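Local coordinates for putative dihydrodipicolinate synthase family protein (Coccidioides immitis, PDB 3QFE) that belongs to the dihydrodipicolinate synthase family of TIM-barrel proteins and is of unestablished function, its eight-stranded parallel barrel being followed by a run of C-terminal helices, at residues Ser129-Val134 with Thr162-Lys167; Leu156-Ile161 with Thr185-Thr190; Ala219-Val224 with Leu253-Cys258; Thr265-Ala270 with Gln301-Val306. One frame throughout, in Å; residues are numbered along the deposited sequence.

Contact 1: residues Ser129-Val134 with Thr162-Lys167; sequences SFFDDV and TTIARK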
loop_
_atom_site.group_PDB
_atom_site.type_symbol
_atom_site.label_atom_id
_atom_site.label_comp_id
_atom_site.label_asym_id
_atom_site.label_seq_id
_atom_site.Cartn_x
_atom_site.Cartn_y
_atom_site.Cartn_z
ATOM N N SER A 129 -7.746 -22.162 -8.132
ATOM C CA SER A 129 -6.646 -23.109 -7.899
ATOM C C SER A 129 -5.294 -22.432 -7.625
ATOM O O SER A 129 -4.486 -22.948 -6.863
ATOM C CB SER A 129 -6.522 -24.133 -9.039
ATOM O OG SER A 129 -5.926 -23.544 -10.177
ATOM N N PHE A 130 -5.064 -21.285 -8.251
ATOM C CA PHE A 130 -3.885 -20.463 -7.995
ATOM C C PHE A 130 -3.793 -20.042 -6.526
ATOM O O PHE A 130 -2.796 -20.311 -5.852
ATOM C CB PHE A 130 -3.928 -19.229 -8.880
ATOM C CG PHE A 130 -2.873 -18.208 -8.561
ATOM C CD1 PHE A 130 -1.579 -18.364 -9.022
ATOM C CD2 PHE A 130 -3.188 -17.074 -7.832
ATOM C CE1 PHE A 130 -0.597 -17.405 -8.752
ATOM C CE2 PHE A 130 -2.227 -16.116 -7.548
ATOM C CZ PHE A 130 -0.922 -16.276 -8.012
ATOM N N PHE A 131 -4.837 -19.386 -6.031
ATOM C CA PHE A 131 -4.854 -18.970 -4.636
ATOM C C PHE A 131 -4.790 -20.132 -3.650
ATOM O O PHE A 131 -4.088 -20.030 -2.637
ATOM C CB PHE A 131 -6.027 -18.057 -4.343
ATOM C CG PHE A 131 -5.801 -16.657 -4.796
ATOM C CD1 PHE A 131 -4.890 -15.847 -4.145
ATOM C CD2 PHE A 131 -6.499 -16.139 -5.881
ATOM C CE1 PHE A 131 -4.673 -14.546 -4.560
ATOM C CE2 PHE A 131 -6.285 -14.821 -6.299
ATOM C CZ PHE A 131 -5.368 -14.032 -5.636
ATOM N N ASP A 132 -5.501 -21.220 -3.945
ATOM C CA ASP A 132 -5.360 -22.472 -3.179
ATOM C C ASP A 132 -3.899 -22.953 -3.092
ATOM O O ASP A 132 -3.385 -23.244 -2.014
ATOM C CB ASP A 132 -6.212 -23.590 -3.797
ATOM C CG ASP A 132 -7.717 -23.447 -3.496
ATOM O OD1 ASP A 132 -8.141 -22.491 -2.782
ATOM O OD2 ASP A 132 -8.487 -24.314 -3.986
ATOM N N ASP A 133 -3.240 -23.025 -4.241
ATOM C CA ASP A 133 -1.858 -23.476 -4.326
ATOM C C ASP A 133 -0.888 -22.515 -3.616
ATOM O O ASP A 133 0.024 -22.939 -2.884
ATOM C CB ASP A 133 -1.494 -23.626 -5.791
ATOM C CG ASP A 133 -0.271 -24.472 -6.004
ATOM O OD1 ASP A 133 0.175 -25.144 -5.049
ATOM O OD2 ASP A 133 0.246 -24.459 -7.137
ATOM N N VAL A 134 -1.116 -21.219 -3.801
ATOM C CA VAL A 134 -0.265 -20.230 -3.202
ATOM C C VAL A 134 -0.360 -20.188 -1.676
ATOM O O VAL A 134 0.684 -20.194 -1.015
ATOM C CB VAL A 134 -0.428 -18.833 -3.859
ATOM C CG1 VAL A 134 0.167 -17.756 -2.971
ATOM C CG2 VAL A 134 0.246 -18.813 -5.225
ATOM N N THR A 162 -14.678 -15.052 -0.648
ATOM C CA THR A 162 -15.173 -15.858 0.469
ATOM C C THR A 162 -14.832 -17.323 0.274
ATOM O O THR A 162 -14.357 -17.977 1.203
ATOM C CB THR A 162 -16.697 -15.687 0.673
ATOM O OG1 THR A 162 -16.947 -14.416 1.289
ATOM C CG2 THR A 162 -17.286 -16.812 1.564
ATOM N N THR A 163 -15.074 -17.827 -0.934
ATOM C CA THR A 163 -14.685 -19.181 -1.287
ATOM C C THR A 163 -13.194 -19.391 -0.995
ATOM O O THR A 163 -12.838 -20.300 -0.236
ATOM C CB THR A 163 -15.034 -19.526 -2.762
ATOM O OG1 THR A 163 -16.448 -19.391 -2.965
ATOM C CG2 THR A 163 -14.652 -20.960 -3.080
ATOM N N ILE A 164 -12.337 -18.530 -1.551
ATOM C CA ILE A 164 -10.893 -18.655 -1.360
ATOM C C ILE A 164 -10.498 -18.624 0.110
ATOM O O ILE A 164 -9.655 -19.404 0.538
ATOM C CB ILE A 164 -10.113 -17.552 -2.091
ATOM C CG1 ILE A 164 -10.177 -17.772 -3.606
ATOM C CG2 ILE A 164 -8.666 -17.525 -1.594
ATOM C CD1 ILE A 164 -9.905 -16.501 -4.434
ATOM N N ALA A 165 -11.102 -17.715 0.868
ATOM C CA ALA A 165 -10.761 -17.534 2.281
ATOM C C ALA A 165 -11.210 -18.697 3.182
ATOM O O ALA A 165 -10.503 -19.072 4.114
ATOM C CB ALA A 165 -11.318 -16.197 2.800
ATOM N N ARG A 166 -12.377 -19.266 2.897
ATOM C CA ARG A 166 -12.916 -20.351 3.720
ATOM C C ARG A 166 -12.129 -21.648 3.527
ATOM O O ARG A 166 -11.992 -22.436 4.459
ATOM C CB ARG A 166 -14.416 -20.567 3.445
ATOM N N LYS A 167 -11.603 -21.850 2.322
ATOM C CA LYS A 167 -10.794 -23.032 2.000
ATOM C C LYS A 167 -9.322 -22.892 2.437
ATOM O O LYS A 167 -8.576 -23.870 2.433
ATOM C CB LYS A 167 -10.881 -23.319 0.486
ATOM C CG LYS A 167 -9.932 -24.409 -0.068
ATOM C CD LYS A 167 -10.374 -25.833 0.304
ATOM C CE LYS A 167 -9.414 -26.883 -0.260
ATOM N NZ LYS A 167 -9.486 -26.965 -1.753
#
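Phe-131 and Ile-164 meet between helices 124-137 and 158-167, two neighbours in the outer helical layer of a TIM barrel, joined in the chain through strand 142-146. The two branches of Ile-164 divide the work. Its CD1 methyl comes up obliquely to the phenyl ring, with CD1 at 3.7 Å from CD2 of Phe-131, while its CG2 methyl rests against the CB of Phe-131 at 3.8 Å. With CG1 of Ile-164 anti to the carbonyl carbon (chi1 -71°), the long branch runs on to the ring and the short one stays by the stem of the phenylalanine. Within helix 124-137, the ring of Phe-130 sends CD2 over the centre of one face of the Phe-131 ring, 3.9 Å above its plane, so that this face is covered by its neighbour in sequence. Farther in, Phe-131 and Ile-164 both reach Ile-144 of strand 142-146, so the pair packs between the helices and the barrel strand beneath them. The outer margin is polar. There Asp-132 and Lys-167 cross at about a right angle, and the carboxylate has a firmer partner in the side chain of Asn-168, which donates to OD1. The lysine chain, bent at chi2 and chi4, first passes its CG by that same OD1 and then turns its ammonium to the other oxygen, a long salt bridge with NZ of Lys-167 3.6 Å from OD2 of Asp-132.

Contact 2: residues Leu156-Ile161 with Thr185-Thr190; sequences LDSDMI and TRLAAT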
loop_
_atom_site.group_PDB
_atom_site.type_symbol
_atom_site.label_atom_id
_atom_site.label_comp_id
_atom_site.label_asym_id
_atom_site.label_seq_id
_atom_site.Cartn_x
_atom_site.Cartn_y
_atom_site.Cartn_z
ATOM N N LEU A 156 -12.283 -9.723 -8.812
ATOM C CA LEU A 156 -12.836 -10.749 -7.922
ATOM C C LEU A 156 -14.006 -10.229 -7.083
ATOM O O LEU A 156 -13.845 -9.317 -6.276
ATOM C CB LEU A 156 -11.743 -11.320 -7.006
ATOM C CG LEU A 156 -10.328 -11.571 -7.561
ATOM C CD1 LEU A 156 -9.383 -11.963 -6.442
ATOM C CD2 LEU A 156 -10.287 -12.609 -8.678
ATOM N N ASP A 157 -15.182 -10.817 -7.271
ATOM C CA ASP A 157 -16.355 -10.423 -6.491
ATOM C C ASP A 157 -16.346 -11.112 -5.127
ATOM O O ASP A 157 -15.461 -11.928 -4.849
ATOM C CB ASP A 157 -17.658 -10.712 -7.260
ATOM C CG ASP A 157 -17.812 -12.183 -7.641
ATOM O OD1 ASP A 157 -17.137 -13.049 -7.040
ATOM O OD2 ASP A 157 -18.620 -12.480 -8.553
ATOM N N SER A 158 -17.335 -10.793 -4.296
ATOM C CA SER A 158 -17.432 -11.328 -2.935
ATOM C C SER A 158 -17.475 -12.848 -2.824
ATOM O O SER A 158 -17.014 -13.402 -1.816
ATOM C CB SER A 158 -18.650 -10.753 -2.231
ATOM O OG SER A 158 -18.325 -9.505 -1.670
ATOM N N ASP A 159 -18.050 -13.498 -3.843
ATOM C CA ASP A 159 -18.228 -14.956 -3.889
ATOM C C ASP A 159 -16.892 -15.694 -3.932
ATOM O O ASP A 159 -16.643 -16.577 -3.108
ATOM C CB ASP A 159 -19.099 -15.374 -5.101
ATOM C CG ASP A 159 -20.594 -15.155 -4.873
ATOM O OD1 ASP A 159 -20.967 -14.602 -3.816
ATOM O OD2 ASP A 159 -21.402 -15.537 -5.760
ATOM N N MET A 160 -16.046 -15.323 -4.895
ATOM C CA MET A 160 -14.700 -15.895 -5.045
ATOM C C MET A 160 -13.806 -15.640 -3.820
ATOM O O MET A 160 -13.122 -16.549 -3.357
ATOM C CB MET A 160 -14.020 -15.416 -6.344
ATOM N N ILE A 161 -13.845 -14.419 -3.286
ATOM C CA ILE A 161 -13.018 -14.063 -2.129
ATOM C C ILE A 161 -13.376 -14.927 -0.921
ATOM O O ILE A 161 -12.487 -15.462 -0.256
ATOM C CB ILE A 161 -13.115 -12.553 -1.769
ATOM C CG1 ILE A 161 -12.528 -11.704 -2.895
ATOM C CG2 ILE A 161 -12.364 -12.255 -0.477
ATOM C CD1 ILE A 161 -12.981 -10.276 -2.892
ATOM N N THR A 185 -19.392 -4.674 3.303
ATOM C CA THR A 185 -20.432 -5.212 4.166
ATOM C C THR A 185 -20.617 -6.714 3.936
ATOM O O THR A 185 -20.601 -7.493 4.890
ATOM C CB THR A 185 -21.790 -4.450 3.993
ATOM O OG1 THR A 185 -21.567 -3.032 4.004
ATOM C CG2 THR A 185 -22.759 -4.806 5.113
ATOM N N ARG A 186 -20.771 -7.110 2.673
ATOM C CA ARG A 186 -20.900 -8.520 2.280
ATOM C C ARG A 186 -19.776 -9.390 2.855
ATOM O O ARG A 186 -20.036 -10.466 3.401
ATOM C CB ARG A 186 -20.925 -8.635 0.750
ATOM C CG ARG A 186 -21.658 -9.853 0.175
ATOM C CD ARG A 186 -22.017 -9.637 -1.317
ATOM N NE ARG A 186 -22.593 -8.302 -1.565
ATOM C CZ ARG A 186 -21.965 -7.281 -2.163
ATOM N NH1 ARG A 186 -22.592 -6.118 -2.313
ATOM N NH2 ARG A 186 -20.721 -7.411 -2.621
ATOM N N LEU A 187 -18.538 -8.912 2.729
ATOM C CA LEU A 187 -17.366 -9.611 3.262
ATOM C C LEU A 187 -17.397 -9.745 4.783
ATOM O O LEU A 187 -17.215 -10.849 5.309
ATOM C CB LEU A 187 -16.082 -8.930 2.797
ATOM C CG LEU A 187 -15.858 -9.059 1.292
ATOM C CD1 LEU A 187 -14.881 -8.017 0.797
ATOM C CD2 LEU A 187 -15.407 -10.467 0.929
ATOM N N ALA A 188 -17.644 -8.631 5.480
ATOM C CA ALA A 188 -17.896 -8.644 6.938
ATOM C C ALA A 188 -18.922 -9.708 7.385
ATOM O O ALA A 188 -18.734 -10.383 8.407
ATOM C CB ALA A 188 -18.341 -7.268 7.416
ATOM N N ALA A 189 -19.994 -9.868 6.613
ATOM C CA ALA A 189 -21.094 -10.749 7.010
ATOM C C ALA A 189 -20.732 -12.234 6.926
ATOM O O ALA A 189 -21.401 -13.088 7.530
ATOM C CB ALA A 189 -22.332 -10.457 6.175
ATOM N N THR A 190 -19.673 -12.534 6.176
ATOM C CA THR A 190 -19.298 -13.910 5.897
ATOM C C THR A 190 -17.953 -14.256 6.534
ATOM O O THR A 190 -17.682 -15.422 6.837
ATOM C CB THR A 190 -19.237 -14.168 4.369
ATOM O OG1 THR A 190 -20.068 -13.218 3.686
ATOM C CG2 THR A 190 -19.700 -15.594 4.039
#
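Adjacent helices of the TIM-barrel shell, 158-167 and 181-190, meet here, the first at its N-terminal turn and the second toward its C-terminal end, with strand 171-176 linking them. Ser-158 points at the second helix and lies along the bent chain of Arg-186: its CB is 3.7 Å from CD of the arginine, and its OG is an equal 3.7 Å from the arginine CB. The bend at chi3 (-45°) turns the guanidinium back alongside the serine, so that its edge faces OG, which accepts a weak hydrogen bond from NH2 of Arg-186 (3.3 Å, N-H...O angle 149°). Deeper in, Ile-161 and Leu-187 cross at about a right angle, the CG2 methyl of Ile-161 touching CD2 of Leu-187 at 3.8 Å; both residues also pack on Leu-176 of the strand beneath. Asp-157 is the N-cap of helix 158-167, its OD1 taking a straight but weak bond from the amide N of Met-160. At the far end, the hydroxyl of Thr-190 donates to the carbonyl O of Arg-186 at 2.8 Å. The contact thus grades from a hydrocarbon interior to a polar rim, where one weak bond and the aliphatic stem of the arginine, rather than a charge pair, join the helices.

Contact 3: residues Ala219-Val224 with Leu253-Cys258; sequences AAFANV and LAESPC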
loop_
_atom_site.group_PDB
_atom_site.type_symbol
_atom_site.label_atom_id
_atom_site.label_comp_id
_atom_site.label_asym_id
_atom_site.label_seq_id
_atom_site.Cartn_x
_atom_site.Cartn_y
_atom_site.Cartn_z
ATOM N N ALA A 219 -3.381 3.507 1.626
ATOM C CA ALA A 219 -3.564 4.793 0.923
ATOM C C ALA A 219 -2.288 5.373 0.296
ATOM O O ALA A 219 -1.390 5.827 1.015
ATOM C CB ALA A 219 -4.164 5.811 1.885
ATOM N N ALA A 220 -2.229 5.371 -1.034
ATOM C CA ALA A 220 -1.157 6.033 -1.792
ATOM C C ALA A 220 -0.778 7.400 -1.231
ATOM O O ALA A 220 0.396 7.751 -1.190
ATOM C CB ALA A 220 -1.556 6.178 -3.255
ATOM N N PHE A 221 -1.779 8.156 -0.791
ATOM C CA PHE A 221 -1.608 9.543 -0.379
ATOM C C PHE A 221 -0.932 9.670 0.989
ATOM O O PHE A 221 -0.507 10.762 1.384
ATOM C CB PHE A 221 -2.974 10.226 -0.349
ATOM C CG PHE A 221 -2.909 11.728 -0.350
ATOM C CD1 PHE A 221 -2.152 12.406 -1.304
ATOM C CD2 PHE A 221 -3.612 12.460 0.592
ATOM C CE1 PHE A 221 -2.099 13.776 -1.323
ATOM C CE2 PHE A 221 -3.572 13.840 0.581
ATOM C CZ PHE A 221 -2.817 14.503 -0.377
ATOM N N ALA A 222 -0.846 8.559 1.716
ATOM C CA ALA A 222 -0.120 8.522 2.980
ATOM C C ALA A 222 1.375 8.600 2.710
ATOM O O ALA A 222 2.134 8.853 3.620
ATOM C CB ALA A 222 -0.453 7.252 3.757
ATOM N N ASN A 223 1.790 8.378 1.460
ATOM C CA ASN A 223 3.166 8.686 1.029
ATOM C C ASN A 223 3.460 10.165 1.191
ATOM O O ASN A 223 4.588 10.552 1.516
ATOM C CB ASN A 223 3.387 8.367 -0.450
ATOM C CG ASN A 223 3.796 6.931 -0.690
ATOM O OD1 ASN A 223 4.913 6.526 -0.360
ATOM N ND2 ASN A 223 2.911 6.161 -1.321
ATOM N N VAL A 224 2.450 10.989 0.934
ATOM C CA VAL A 224 2.652 12.425 0.845
ATOM C C VAL A 224 2.492 13.123 2.194
ATOM O O VAL A 224 3.367 13.878 2.612
ATOM C CB VAL A 224 1.713 13.038 -0.190
ATOM C CG1 VAL A 224 2.125 14.481 -0.464
ATOM C CG2 VAL A 224 1.765 12.211 -1.469
ATOM N N LEU A 253 -9.767 16.384 -1.131
ATOM C CA LEU A 253 -9.556 17.489 -2.069
ATOM C C LEU A 253 -8.123 17.514 -2.589
ATOM O O LEU A 253 -7.893 17.632 -3.786
ATOM C CB LEU A 253 -9.845 18.809 -1.363
ATOM C CG LEU A 253 -10.692 19.889 -2.001
ATOM C CD1 LEU A 253 -11.955 19.303 -2.599
ATOM C CD2 LEU A 253 -11.033 20.925 -0.930
ATOM N N ALA A 254 -7.166 17.385 -1.674
ATOM C CA ALA A 254 -5.754 17.445 -2.003
ATOM C C ALA A 254 -5.288 16.225 -2.798
ATOM O O ALA A 254 -4.329 16.311 -3.553
ATOM C CB ALA A 254 -4.935 17.604 -0.744
ATOM N N GLU A 255 -5.983 15.107 -2.635
ATOM C CA GLU A 255 -5.636 13.870 -3.317
ATOM C C GLU A 255 -5.924 13.847 -4.835
ATOM O O GLU A 255 -5.400 12.988 -5.549
ATOM C CB GLU A 255 -6.285 12.670 -2.621
ATOM C CG GLU A 255 -5.525 11.369 -2.883
ATOM C CD GLU A 255 -6.069 10.177 -2.125
ATOM O OE1 GLU A 255 -7.039 10.345 -1.350
ATOM O OE2 GLU A 255 -5.501 9.068 -2.308
ATOM N N SER A 256 -6.752 14.777 -5.310
ATOM C CA SER A 256 -7.064 14.967 -6.750
ATOM C C SER A 256 -6.070 14.347 -7.774
ATOM O O SER A 256 -6.406 13.340 -8.411
ATOM C CB SER A 256 -7.321 16.456 -7.040
ATOM O OG SER A 256 -7.403 16.723 -8.433
ATOM N N PRO A 257 -4.839 14.919 -7.907
ATOM C CA PRO A 257 -3.860 14.390 -8.890
ATOM C C PRO A 257 -3.593 12.858 -8.845
ATOM O O PRO A 257 -2.923 12.360 -7.927
ATOM C CB PRO A 257 -2.583 15.188 -8.574
ATOM C CG PRO A 257 -3.079 16.472 -7.946
ATOM C CD PRO A 257 -4.251 16.027 -7.115
ATOM N N CYS A 258 -4.133 12.139 -9.837
ATOM C CA CYS A 258 -3.897 10.697 -10.028
ATOM C C CYS A 258 -4.107 10.316 -11.496
ATOM O O CYS A 258 -3.532 10.938 -12.394
ATOM C CB CYS A 258 -4.813 9.850 -9.131
#
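The phenyl ring of Phe-221 carries the side chain of Glu-255 on one face: CG of the glutamate stands 4.1 Å from the ring centroid and 27° off the normal, a CH-pi contact, and its CA lies over the same face nearer the rim. Ala-254 approaches the far end of the ring obliquely, CB to CZ of Phe-221 at 3.8 Å. The carboxylate is turned only 17° from the ring plane, and the two side chains slide past each other in opposite directions, the glutamate running back toward the stem of the phenylalanine. Its chain, extended beyond CG (chi2 175°), carries OE2 to within 3.4 Å of CB of Phe-221. This is packing, with no hydrogen bond crossing between the segments. Phe-221 also touches Met-307, and Ala-254 touches Val-310, both from helix 297-317, so the C-terminal helix helps to enclose the apolar side. The phenylalanine belongs to a short 3-10 turn, which Asn-223 braces: its ND2 donates to the carbonyl O of Ala-220 at 3.0 Å, in the carbonyl plane and on a lone pair, and the backbone N of Asn-223 donates to that same oxygen. The amide of Asn-223 also bonds Pro-17 O, Val-19 N and Tyr-37 OH, tying the turn to the first barrel strand and its surroundings. The arrangement joins the loop after the last TIM-barrel strand, 216-218, to the C-terminal helices beyond the barrel.

Contact 4: residues Thr265-Ala270 with Gln301-Val306; sequences TKYAAA and QEVRKV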
loop_
_atom_site.group_PDB
_atom_site.type_symbol
_atom_site.label_atom_id
_atom_site.label_comp_id
_atom_site.label_asym_id
_atom_site.label_seq_id
_atom_site.Cartn_x
_atom_site.Cartn_y
_atom_site.Cartn_z
ATOM N N THR A 265 2.238 11.037 -7.954
ATOM C CA THR A 265 2.398 10.623 -6.567
ATOM C C THR A 265 3.865 10.688 -6.118
ATOM O O THR A 265 4.158 11.295 -5.091
ATOM C CB THR A 265 1.812 9.214 -6.317
ATOM O OG1 THR A 265 0.397 9.273 -6.492
ATOM C CG2 THR A 265 2.115 8.715 -4.870
ATOM N N LYS A 266 4.776 10.100 -6.894
ATOM C CA LYS A 266 6.226 10.195 -6.605
ATOM C C LYS A 266 6.701 11.636 -6.442
ATOM O O LYS A 266 7.478 11.930 -5.531
ATOM C CB LYS A 266 7.074 9.495 -7.667
ATOM C CG LYS A 266 6.829 7.999 -7.782
ATOM C CD LYS A 266 7.887 7.309 -8.654
ATOM C CE LYS A 266 9.172 7.177 -7.872
ATOM N NZ LYS A 266 10.211 6.387 -8.555
ATOM N N TYR A 267 6.220 12.532 -7.302
ATOM C CA TYR A 267 6.639 13.933 -7.273
ATOM C C TYR A 267 6.095 14.643 -6.022
ATOM O O TYR A 267 6.774 15.476 -5.405
ATOM C CB TYR A 267 6.237 14.667 -8.558
ATOM C CG TYR A 267 6.506 16.149 -8.468
ATOM C CD1 TYR A 267 7.801 16.657 -8.641
ATOM C CD2 TYR A 267 5.488 17.044 -8.127
ATOM C CE1 TYR A 267 8.055 18.018 -8.516
ATOM C CE2 TYR A 267 5.746 18.403 -7.990
ATOM C CZ TYR A 267 7.029 18.883 -8.189
ATOM O OH TYR A 267 7.286 20.235 -8.046
ATOM N N ALA A 268 4.867 14.304 -5.635
ATOM C CA ALA A 268 4.282 14.899 -4.430
ATOM C C ALA A 268 5.087 14.454 -3.206
ATOM O O ALA A 268 5.431 15.257 -2.359
ATOM C CB ALA A 268 2.811 14.529 -4.300
ATOM N N ALA A 269 5.411 13.170 -3.142
ATOM C CA ALA A 269 6.252 12.654 -2.065
ATOM C C ALA A 269 7.604 13.356 -2.081
ATOM O O ALA A 269 8.131 13.704 -1.024
ATOM C CB ALA A 269 6.427 11.164 -2.206
ATOM N N ALA A 270 8.145 13.607 -3.278
ATOM C CA ALA A 270 9.441 14.262 -3.390
ATOM C C ALA A 270 9.423 15.622 -2.706
ATOM O O ALA A 270 10.401 16.008 -2.053
ATOM C CB ALA A 270 9.866 14.404 -4.830
ATOM N N GLN A 301 3.077 22.133 -11.148
ATOM C CA GLN A 301 2.492 23.363 -10.591
ATOM C C GLN A 301 1.180 23.038 -9.858
ATOM O O GLN A 301 0.994 23.455 -8.713
ATOM C CB GLN A 301 2.315 24.451 -11.654
ATOM N N GLU A 302 0.322 22.234 -10.497
ATOM C CA GLU A 302 -0.965 21.784 -9.933
ATOM C C GLU A 302 -0.805 21.099 -8.555
ATOM O O GLU A 302 -1.545 21.383 -7.617
ATOM C CB GLU A 302 -1.675 20.847 -10.924
ATOM C CG GLU A 302 -3.222 20.760 -10.814
ATOM C CD GLU A 302 -3.820 19.625 -11.688
ATOM O OE1 GLU A 302 -3.804 19.732 -12.943
ATOM O OE2 GLU A 302 -4.309 18.619 -11.123
ATOM N N VAL A 303 0.171 20.207 -8.449
ATOM C CA VAL A 303 0.463 19.537 -7.192
ATOM C C VAL A 303 0.736 20.542 -6.077
ATOM O O VAL A 303 0.143 20.451 -5.004
ATOM C CB VAL A 303 1.625 18.554 -7.352
ATOM C CG1 VAL A 303 2.060 17.980 -5.982
ATOM C CG2 VAL A 303 1.208 17.434 -8.294
ATOM N N ARG A 304 1.599 21.515 -6.353
ATOM C CA ARG A 304 1.971 22.517 -5.368
ATOM C C ARG A 304 0.783 23.391 -4.954
ATOM O O ARG A 304 0.629 23.707 -3.776
ATOM C CB ARG A 304 3.138 23.370 -5.865
ATOM C CG ARG A 304 4.338 22.550 -6.331
ATOM C CD ARG A 304 5.591 23.395 -6.590
ATOM N NE ARG A 304 5.438 24.280 -7.753
ATOM C CZ ARG A 304 5.926 24.041 -8.975
ATOM N NH1 ARG A 304 6.626 22.940 -9.236
ATOM N NH2 ARG A 304 5.717 24.916 -9.950
ATOM N N LYS A 305 -0.069 23.762 -5.910
ATOM C CA LYS A 305 -1.223 24.608 -5.597
ATOM C C LYS A 305 -2.265 23.839 -4.784
ATOM O O LYS A 305 -2.676 24.282 -3.706
ATOM C CB LYS A 305 -1.871 25.185 -6.869
ATOM N N VAL A 306 -2.653 22.674 -5.292
ATOM C CA VAL A 306 -3.755 21.898 -4.752
ATOM C C VAL A 306 -3.447 21.226 -3.413
ATOM O O VAL A 306 -4.361 20.900 -2.662
ATOM C CB VAL A 306 -4.224 20.851 -5.798
ATOM C CG1 VAL A 306 -4.822 19.587 -5.146
ATOM C CG2 VAL A 306 -5.188 21.499 -6.781
#
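Tyr-267 reaches Val-303 and Arg-304 where helices 262-271 and 297-317 cross, both in the C-terminal helical region that follows the TIM barrel; the short segments run at 55° to each other with axes 10.3 Å apart. The tyrosine CB points toward the partner helix, and with CG anti to the backbone N the ring extends across the gap. Along one edge, CD2 meets the CG1 methyl of Val-303 at 4.2 Å, and CE2 comes equally near the CB of that valine. The methyl lies close to the ring plane, so the valine meets the edge of the tyrosine ring and does not stack on it. At the tip, the phenolic OH of Tyr-267 accepts a hydrogen bond from NH1 of Arg-304, 3.0 Å away, with an N-H...O angle of 146°. Seen from the arginine, OH lies at the guanidinium edge, almost in its plane, while ring and guanidinium planes stand 70° apart. The arginine, bent at chi3, folds its chain back, laying one face of the guanidinium over CA of Gln-301, 3.6 Å from the plane, while its CD passes 3.9 Å from OH of Tyr-267. Ala-268 and Val-303 form the nearest CA pair of the two segments, 6.6 Å apart. The alanine also touches Met-307, one turn on from Val-303 in helix 297-317, and Val-224 of the loop after strand 216-218. CG1 of Val-303 rests 3.9 Å from CB of Ala-268.

How the contacts relate
The four contacts form two groups in one TIM-barrel chain. Contacts 1 and 2 share helix 158-167, their centres about 13 Å apart, and join three successive shell helices; they meet directly, as where CG2 of Thr-162 lies 3.7 Å from CG2 of Thr-190. Contacts 3 and 4, with centres about 9 Å apart, form the second group, contact 3 at the loop after the last barrel strand and contact 4 between two C-terminal helices; there CG2 of Val-224 packs on CB of Ala-268 at 3.8 Å. Between contacts 1 and 4, on opposite sides of the chain's centre, the centres are about 40 Å apart. The calcium ion, bound at Ala-315 and Ser-318, belongs to the C-terminal end of helix 297-317, whose earlier turns, 301-306, take part in contact 4.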